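PDB 1YVU: hypothetical protein aq_1447 from Aquifex aeolicus, which uses short single-stranded DNA guides to bind complementary target strands and cleaves the target RNA, a metal-dependent endonuclease of the argonaute family. Local coordinates for residues 19-24 against 56-61; 43-48 against 69-74; 103-108 against 296-301. One frame throughout, in Å; residues are numbered along the deposited sequence.

Contact 1: residues 19-24 against 56-61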
# COMPACT_ATOMS: atom_id res chain seq x y z
N THR A 19 -9.92 35.17 17.34
CA THR A 19 -9.28 34.05 18.04
C THR A 19 -10.16 33.38 19.12
O THR A 19 -9.68 32.55 19.89
CB THR A 19 -7.91 34.53 18.65
OG1 THR A 19 -7.39 35.61 17.87
CG2 THR A 19 -6.88 33.42 18.60
N THR A 20 -11.45 33.72 19.14
CA THR A 20 -12.41 33.16 20.11
C THR A 20 -12.98 31.81 19.65
O THR A 20 -13.50 31.68 18.53
CB THR A 20 -13.58 34.14 20.43
OG1 THR A 20 -13.10 35.49 20.47
CG2 THR A 20 -14.19 33.79 21.79
N PHE A 21 -12.80 30.82 20.53
CA PHE A 21 -13.20 29.40 20.36
C PHE A 21 -14.08 28.85 21.50
O PHE A 21 -13.74 29.01 22.68
CB PHE A 21 -11.96 28.49 20.29
CG PHE A 21 -11.33 28.37 18.93
CD1 PHE A 21 -11.08 29.51 18.13
CD2 PHE A 21 -10.94 27.12 18.47
CE1 PHE A 21 -10.42 29.40 16.88
CE2 PHE A 21 -10.28 26.99 17.21
CZ PHE A 21 -10.02 28.14 16.42
N THR A 22 -15.12 28.10 21.12
CA THR A 22 -16.02 27.46 22.08
C THR A 22 -15.59 26.00 22.38
O THR A 22 -15.49 25.16 21.48
CB THR A 22 -17.48 27.51 21.57
OG1 THR A 22 -17.80 28.86 21.20
CG2 THR A 22 -18.46 27.06 22.65
N VAL A 23 -15.32 25.73 23.66
CA VAL A 23 -14.90 24.41 24.12
C VAL A 23 -16.10 23.55 24.52
O VAL A 23 -17.11 24.05 25.03
CB VAL A 23 -13.90 24.51 25.33
CG1 VAL A 23 -13.25 23.17 25.60
CG2 VAL A 23 -12.84 25.56 25.07
N PHE A 24 -15.98 22.25 24.23
CA PHE A 24 -16.97 21.23 24.53
C PHE A 24 -16.28 19.98 25.09
O PHE A 24 -15.40 19.43 24.44
CB PHE A 24 -17.80 20.86 23.28
CG PHE A 24 -18.80 21.92 22.86
CD1 PHE A 24 -18.56 22.73 21.75
CD2 PHE A 24 -19.96 22.16 23.63
CE1 PHE A 24 -19.46 23.78 21.40
CE2 PHE A 24 -20.87 23.21 23.28
CZ PHE A 24 -20.61 24.02 22.18
N GLU A 56 -11.13 17.77 25.20
CA GLU A 56 -11.88 18.97 24.89
C GLU A 56 -12.03 19.17 23.38
O GLU A 56 -11.05 19.08 22.65
CB GLU A 56 -11.16 20.17 25.53
CG GLU A 56 -10.96 20.09 27.08
CD GLU A 56 -10.06 21.21 27.69
OE1 GLU A 56 -9.64 22.13 26.97
OE2 GLU A 56 -9.79 21.15 28.92
N PHE A 57 -13.24 19.45 22.91
CA PHE A 57 -13.52 19.68 21.50
C PHE A 57 -13.64 21.17 21.21
O PHE A 57 -14.70 21.78 21.38
CB PHE A 57 -14.79 18.95 21.05
CG PHE A 57 -14.68 17.46 21.10
CD1 PHE A 57 -14.74 16.78 22.34
CD2 PHE A 57 -14.49 16.71 19.93
CE1 PHE A 57 -14.60 15.38 22.41
CE2 PHE A 57 -14.35 15.31 19.99
CZ PHE A 57 -14.40 14.64 21.23
N TRP A 58 -12.55 21.74 20.71
CA TRP A 58 -12.46 23.16 20.39
C TRP A 58 -13.11 23.52 19.05
O TRP A 58 -12.75 22.97 18.03
CB TRP A 58 -10.99 23.59 20.41
CG TRP A 58 -10.28 23.56 21.77
CD1 TRP A 58 -10.19 22.50 22.63
CD2 TRP A 58 -9.61 24.66 22.42
NE1 TRP A 58 -9.52 22.87 23.77
CE2 TRP A 58 -9.16 24.19 23.68
CE3 TRP A 58 -9.36 26.01 22.06
CZ2 TRP A 58 -8.47 25.02 24.60
CZ3 TRP A 58 -8.66 26.85 22.98
CH2 TRP A 58 -8.23 26.35 24.23
N CYS A 59 -14.03 24.48 19.06
CA CYS A 59 -14.72 24.90 17.85
C CYS A 59 -14.43 26.35 17.47
O CYS A 59 -14.51 27.23 18.29
CB CYS A 59 -16.22 24.69 18.01
SG CYS A 59 -16.60 23.01 18.47
N ALA A 60 -14.18 26.59 16.18
CA ALA A 60 -13.84 27.91 15.65
C ALA A 60 -14.90 29.00 15.52
O ALA A 60 -15.42 29.24 14.43
CB ALA A 60 -13.10 27.74 14.33
N GLY A 61 -15.14 29.72 16.61
CA GLY A 61 -16.12 30.79 16.60
C GLY A 61 -17.15 30.72 17.70
O GLY A 61 -17.11 29.84 18.57

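Contact 2: residues 43-48 against 69-74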
# COMPACT_ATOMS: atom_id res chain seq x y z
N PHE A 43 -18.73 19.16 14.55
CA PHE A 43 -18.61 20.07 13.42
C PHE A 43 -19.95 20.12 12.61
O PHE A 43 -20.35 21.18 12.14
CB PHE A 43 -17.37 19.64 12.60
CG PHE A 43 -17.33 20.14 11.17
CD1 PHE A 43 -17.36 21.53 10.87
CD2 PHE A 43 -17.28 19.21 10.11
CE1 PHE A 43 -17.37 21.98 9.53
CE2 PHE A 43 -17.28 19.64 8.76
CZ PHE A 43 -17.33 21.03 8.47
N LEU A 44 -20.67 19.00 12.53
CA LEU A 44 -21.94 18.97 11.79
C LEU A 44 -23.10 19.76 12.41
O LEU A 44 -23.76 20.55 11.72
CB LEU A 44 -22.39 17.53 11.54
CG LEU A 44 -21.63 16.62 10.57
CD1 LEU A 44 -22.48 15.38 10.38
CD2 LEU A 44 -21.39 17.30 9.22
N GLN A 45 -23.33 19.55 13.72
CA GLN A 45 -24.39 20.21 14.50
C GLN A 45 -24.14 21.69 14.76
O GLN A 45 -25.08 22.51 14.73
CB GLN A 45 -24.62 19.48 15.83
CG GLN A 45 -25.49 18.25 15.68
CD GLN A 45 -26.23 17.88 16.95
OE1 GLN A 45 -26.74 18.74 17.68
NE2 GLN A 45 -26.31 16.57 17.22
N THR A 46 -22.87 22.03 14.95
CA THR A 46 -22.38 23.39 15.18
C THR A 46 -22.35 24.14 13.86
O THR A 46 -23.10 25.09 13.65
CB THR A 46 -20.93 23.39 15.77
OG1 THR A 46 -20.87 22.55 16.93
CG2 THR A 46 -20.51 24.75 16.19
N GLY A 47 -21.48 23.68 12.97
CA GLY A 47 -21.33 24.31 11.67
C GLY A 47 -20.02 25.07 11.63
O GLY A 47 -19.70 25.69 10.62
N LEU A 48 -19.28 25.04 12.74
CA LEU A 48 -18.00 25.73 12.85
C LEU A 48 -16.88 24.71 12.96
O LEU A 48 -17.03 23.71 13.67
CB LEU A 48 -17.96 26.62 14.11
CG LEU A 48 -18.94 27.80 14.28
CD1 LEU A 48 -19.03 28.17 15.72
CD2 LEU A 48 -18.53 29.00 13.44
N TYR A 69 -24.80 19.57 23.71
CA TYR A 69 -24.72 18.94 22.40
C TYR A 69 -25.02 17.46 22.54
O TYR A 69 -24.28 16.74 23.22
CB TYR A 69 -23.35 19.17 21.80
CG TYR A 69 -23.29 20.38 20.92
CD1 TYR A 69 -23.51 21.67 21.45
CD2 TYR A 69 -23.10 20.25 19.53
CE1 TYR A 69 -23.56 22.82 20.61
CE2 TYR A 69 -23.14 21.39 18.68
CZ TYR A 69 -23.37 22.67 19.22
OH TYR A 69 -23.42 23.79 18.43
N LEU A 70 -26.10 17.03 21.90
CA LEU A 70 -26.56 15.65 21.97
C LEU A 70 -26.33 14.93 20.64
O LEU A 70 -27.27 14.60 19.91
CB LEU A 70 -28.05 15.61 22.40
CG LEU A 70 -28.57 16.41 23.62
CD1 LEU A 70 -30.08 16.59 23.52
CD2 LEU A 70 -28.19 15.79 24.97
N THR A 71 -25.06 14.70 20.31
CA THR A 71 -24.70 14.00 19.08
C THR A 71 -24.94 12.49 19.21
O THR A 71 -24.71 11.90 20.26
CB THR A 71 -23.21 14.32 18.64
OG1 THR A 71 -22.29 14.07 19.71
CG2 THR A 71 -23.07 15.77 18.22
N LEU A 72 -25.48 11.89 18.15
CA LEU A 72 -25.76 10.45 18.13
C LEU A 72 -24.82 9.75 17.15
O LEU A 72 -24.80 10.09 15.97
CB LEU A 72 -27.21 10.22 17.71
CG LEU A 72 -27.70 8.79 17.44
CD1 LEU A 72 -28.09 8.14 18.74
CD2 LEU A 72 -28.88 8.81 16.48
N SER A 73 -24.09 8.74 17.62
CA SER A 73 -23.15 8.01 16.76
C SER A 73 -23.77 6.85 15.93
O SER A 73 -24.98 6.61 15.97
CB SER A 73 -21.93 7.56 17.59
OG SER A 73 -22.27 6.67 18.64
N ASN A 74 -22.91 6.17 15.14
CA ASN A 74 -23.28 5.04 14.29
C ASN A 74 -23.78 3.88 15.12
O ASN A 74 -24.70 3.19 14.71
CB ASN A 74 -22.07 4.56 13.48
CG ASN A 74 -21.59 5.60 12.50
OD1 ASN A 74 -22.36 6.12 11.70
ND2 ASN A 74 -20.30 5.91 12.56

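Contact 3: residues 103-108 against 296-301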
# COMPACT_ATOMS: atom_id res chain seq x y z
N ASP A 103 -12.04 20.97 7.74
CA ASP A 103 -13.38 21.49 7.98
C ASP A 103 -13.57 22.86 7.37
O ASP A 103 -14.69 23.32 7.17
CB ASP A 103 -13.66 21.51 9.49
CG ASP A 103 -13.75 20.09 10.12
OD1 ASP A 103 -13.74 19.06 9.38
OD2 ASP A 103 -13.84 20.01 11.37
N PHE A 104 -12.46 23.52 7.07
CA PHE A 104 -12.53 24.81 6.42
C PHE A 104 -12.77 24.59 4.94
O PHE A 104 -13.59 25.27 4.36
CB PHE A 104 -11.27 25.62 6.64
CG PHE A 104 -11.34 26.52 7.81
CD1 PHE A 104 -10.78 26.14 9.02
CD2 PHE A 104 -11.99 27.76 7.71
CE1 PHE A 104 -10.85 26.98 10.13
CE2 PHE A 104 -12.06 28.61 8.82
CZ PHE A 104 -11.50 28.22 10.04
N LEU A 105 -12.10 23.58 4.37
CA LEU A 105 -12.23 23.22 2.95
C LEU A 105 -13.65 22.76 2.62
O LEU A 105 -14.11 22.84 1.47
CB LEU A 105 -11.27 22.07 2.62
CG LEU A 105 -9.81 22.26 3.01
CD1 LEU A 105 -9.04 21.08 2.53
CD2 LEU A 105 -9.25 23.55 2.41
N THR A 106 -14.30 22.27 3.66
CA THR A 106 -15.65 21.76 3.59
C THR A 106 -16.64 22.89 3.72
O THR A 106 -17.39 23.13 2.80
CB THR A 106 -15.85 20.69 4.68
OG1 THR A 106 -15.04 19.55 4.36
CG2 THR A 106 -17.33 20.29 4.82
N LYS A 107 -16.60 23.62 4.84
CA LYS A 107 -17.50 24.75 5.10
C LYS A 107 -17.39 25.90 4.09
O LYS A 107 -18.38 26.61 3.88
CB LYS A 107 -17.36 25.24 6.56
CG LYS A 107 -18.47 26.20 7.06
CD LYS A 107 -19.92 25.70 6.81
CE LYS A 107 -20.95 26.69 7.37
NZ LYS A 107 -22.33 26.40 6.91
N THR A 108 -16.24 26.02 3.42
CA THR A 108 -16.01 27.06 2.41
C THR A 108 -16.25 26.47 1.02
O THR A 108 -16.08 27.14 0.01
CB THR A 108 -14.58 27.65 2.47
OG1 THR A 108 -14.19 27.75 3.84
CG2 THR A 108 -14.54 29.07 1.92
N LYS A 296 -7.59 31.80 -1.41
CA LYS A 296 -8.61 32.86 -1.61
C LYS A 296 -9.67 32.65 -0.53
O LYS A 296 -10.03 33.55 0.26
CB LYS A 296 -9.35 32.71 -2.94
CG LYS A 296 -8.79 33.39 -4.17
CD LYS A 296 -9.92 33.54 -5.22
CE LYS A 296 -9.43 34.27 -6.47
NZ LYS A 296 -10.53 34.97 -7.20
N ALA A 297 -10.06 31.38 -0.49
CA ALA A 297 -11.08 30.86 0.38
C ALA A 297 -10.78 30.90 1.85
O ALA A 297 -11.71 30.92 2.66
CB ALA A 297 -11.38 29.45 -0.04
N LEU A 298 -9.48 30.87 2.19
CA LEU A 298 -9.06 30.81 3.59
C LEU A 298 -8.16 31.90 4.24
O LEU A 298 -7.98 31.90 5.47
CB LEU A 298 -8.49 29.41 3.89
CG LEU A 298 -9.16 28.08 3.47
CD1 LEU A 298 -8.48 26.96 4.19
CD2 LEU A 298 -10.63 28.00 3.78
N ARG A 299 -7.65 32.83 3.43
CA ARG A 299 -6.79 33.96 3.88
C ARG A 299 -7.50 34.83 4.90
O ARG A 299 -6.91 35.33 5.86
CB ARG A 299 -6.47 34.86 2.68
CG ARG A 299 -5.00 35.18 2.42
CD ARG A 299 -4.90 36.22 1.28
NE ARG A 299 -5.37 35.73 -0.04
CZ ARG A 299 -6.11 36.41 -0.93
NH1 ARG A 299 -6.55 37.65 -0.69
NH2 ARG A 299 -6.31 35.90 -2.14
N ASP A 300 -8.80 35.01 4.65
CA ASP A 300 -9.70 35.81 5.46
C ASP A 300 -10.03 35.11 6.78
O ASP A 300 -10.39 35.75 7.77
CB ASP A 300 -10.97 36.08 4.65
CG ASP A 300 -10.71 36.96 3.40
OD1 ASP A 300 -9.56 37.44 3.20
OD2 ASP A 300 -11.67 37.22 2.64
N TYR A 301 -9.78 33.80 6.80
CA TYR A 301 -10.05 32.97 7.96
C TYR A 301 -8.82 32.78 8.82
O TYR A 301 -8.88 32.19 9.91
CB TYR A 301 -10.69 31.66 7.50
CG TYR A 301 -12.03 31.91 6.83
CD1 TYR A 301 -12.11 32.21 5.46
CD2 TYR A 301 -13.23 31.96 7.59
CE1 TYR A 301 -13.34 32.58 4.85
CE2 TYR A 301 -14.48 32.33 6.99
CZ TYR A 301 -14.52 32.65 5.63
OH TYR A 301 -15.69 33.09 5.06

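Contact 1: residues 19-24 against 56-61
Phe21 lies across the inverse gamma turn, centred on Ala60, that follows strand 56-59. Its CB lies 3.5 Å from Cys59 O and meets the indole of Trp58 at CE3. CG stands 3.4 Å from Cys59 O, placed there by a chi1 of -84° that sets it anti to the carbonyl carbon. Further out, the ring lays one face on Ala60, whose CA sits over its centre in a CH-pi contact, and at the tip CZ reaches Ala60 CB at 3.7 Å. An alanine here would probably leave Ala60 without the aromatic face that covers it and open a gap beside the turn.

The backbones run antiparallel. Thr22 and Cys59 form a hydrogen-bonded pair, Thr22 N to Cys59 O at 3.0 Å and Cys59 N to Thr22 O at 2.9 Å, and further along Phe57 N gives a straight bond (170°) to Phe24 O. Thr22 OG1 adds a side-chain bond, donating to Gly61 O within the carbonyl plane. Val23 CG2 rests over the six-membered ring of Trp58, 4.3 Å from its centroid, while the indole NE1 donates to the anti lone pair of Glu56 OE1. On the other side of the strand, Cys59 SG lies at the edge of the Phe24 ring, a sulfur-aromatic contact.

This short antiparallel pairing belongs to the N-terminal domain. Strand 50-53 pairs with 56-59, strand 86-87 pairs with 20-21, the Phe88 ring lies nearly parallel to that of Phe21, and helix 32-46 packs Leu35, Arg39 and Val42 against Phe57.

Contact 2: residues 43-48 against 69-74
The phenol ring of Tyr69 meets the last turn of helix 32-46, with Thr46 N in its plane at the edge. Gln45 CB and Thr46 OG1 approach the same ring obliquely, both nearest CE2: Gln45 CB comes to 3.7 Å of Tyr69 CE2, and Thr46 OG1 also lies 3.2 Å from Tyr69 OH. The side chains of Thr46 and Tyr69 cross at about a right angle, and the threonine hydroxyl lies by CE2 and OH of the ring. With chi1 at -53°, OG1 stands beside its own backbone N, a setting that suits its hydrogen bond back to Val42 O one turn earlier in the helix. The second flat group, the Gln45 amide, meets strand 69-72 beyond the tyrosine. Its NE2 is 3.5 Å from Thr71 CG2, and its CD is 4.0 Å from the same methyl.

Here a helix packs against an antiparallel sheet in the N-terminal domain: strand 69-72 is an outermost strand of three, bonded to strand 78-82, and the C-terminal end of the helix runs beside it. The helix closes with Gly47 N bonded to Phe43 O, and Gly47 then leaves helical geometry with phi at 107°, backbone angles that would jam a side chain against the preceding carbonyl.

Gln45 reaches the strand because its chain is extended beyond CG. Its NE2 donates a weak hydrogen bond to Leu70 O, 3.5 Å long, and Leu70 turns its own side chain away from the helix. Gln45 and Leu70 are exposed, whereas Tyr69 and Thr71 are buried. Val63 also touches the Tyr69 side chain, and Val38 and Arg41, earlier in the helix, pack on Thr71.

Contact 3: residues 103-108 against 296-301
Leu298 fits both its methyl groups against helix 94-107, and this is the tightly packed part of the contact. CD2 lies 3.8 Å from Phe104 CB and also rests against the hydroxyl oxygen of Thr108, while CD1 faces Leu105 CD2 at 3.9 Å, the two leucine side chains crossing at about a right angle. Phe104, Leu105 and Leu298 are all buried, and Trp303 meets the Phe104 ring edge-to-face from outside the two segments.

The other side is more open to solvent: Tyr301 is exposed, Thr108 and Ala297 partly so. Tyr301 touches through CB and the near part of its ring, CB being nearest at 3.6 Å from Phe104 CE2; the two rings are set obliquely, with planes 59° apart and centroids at 5.9 Å. Thr108 brings CG2 to 3.7 Å of Ala297 CB. Its OG1 turns back to its own helix and donates to Phe104 O, which also accepts Thr108 N from the opposite face of its plane, so two donors hold that carbonyl at the helix end. No hydrogen bond passes between the segments.

What results is mostly apolar packing between the C-terminal ends of two helices, joining the N-terminal domain to linker L2 within the PAZ lobe characteristic of argonautes.

In the fold
All three contacts lie in or at the N-terminal domain, away from the metal site of the PIWI domain. Contact 1 is the most buried and relies on backbone hydrogen bonds as well as aromatic faces. Contact 2, partly exposed, brings a helix end to a strand with one weak side-chain bond. Contact 3, also partly exposed, has no hydrogen bond between its segments, is mostly apolar, and alone reaches another region, linker L2. Contacts 1 and 2 touch where Phe24 meets Tyr69 and where Leu48 packs on Ala60 and Gly61. Contacts 2 and 3 meet through Phe43, which lies against Asp103 and Thr106, so helix 32-46 stands between the strands and helix 94-107.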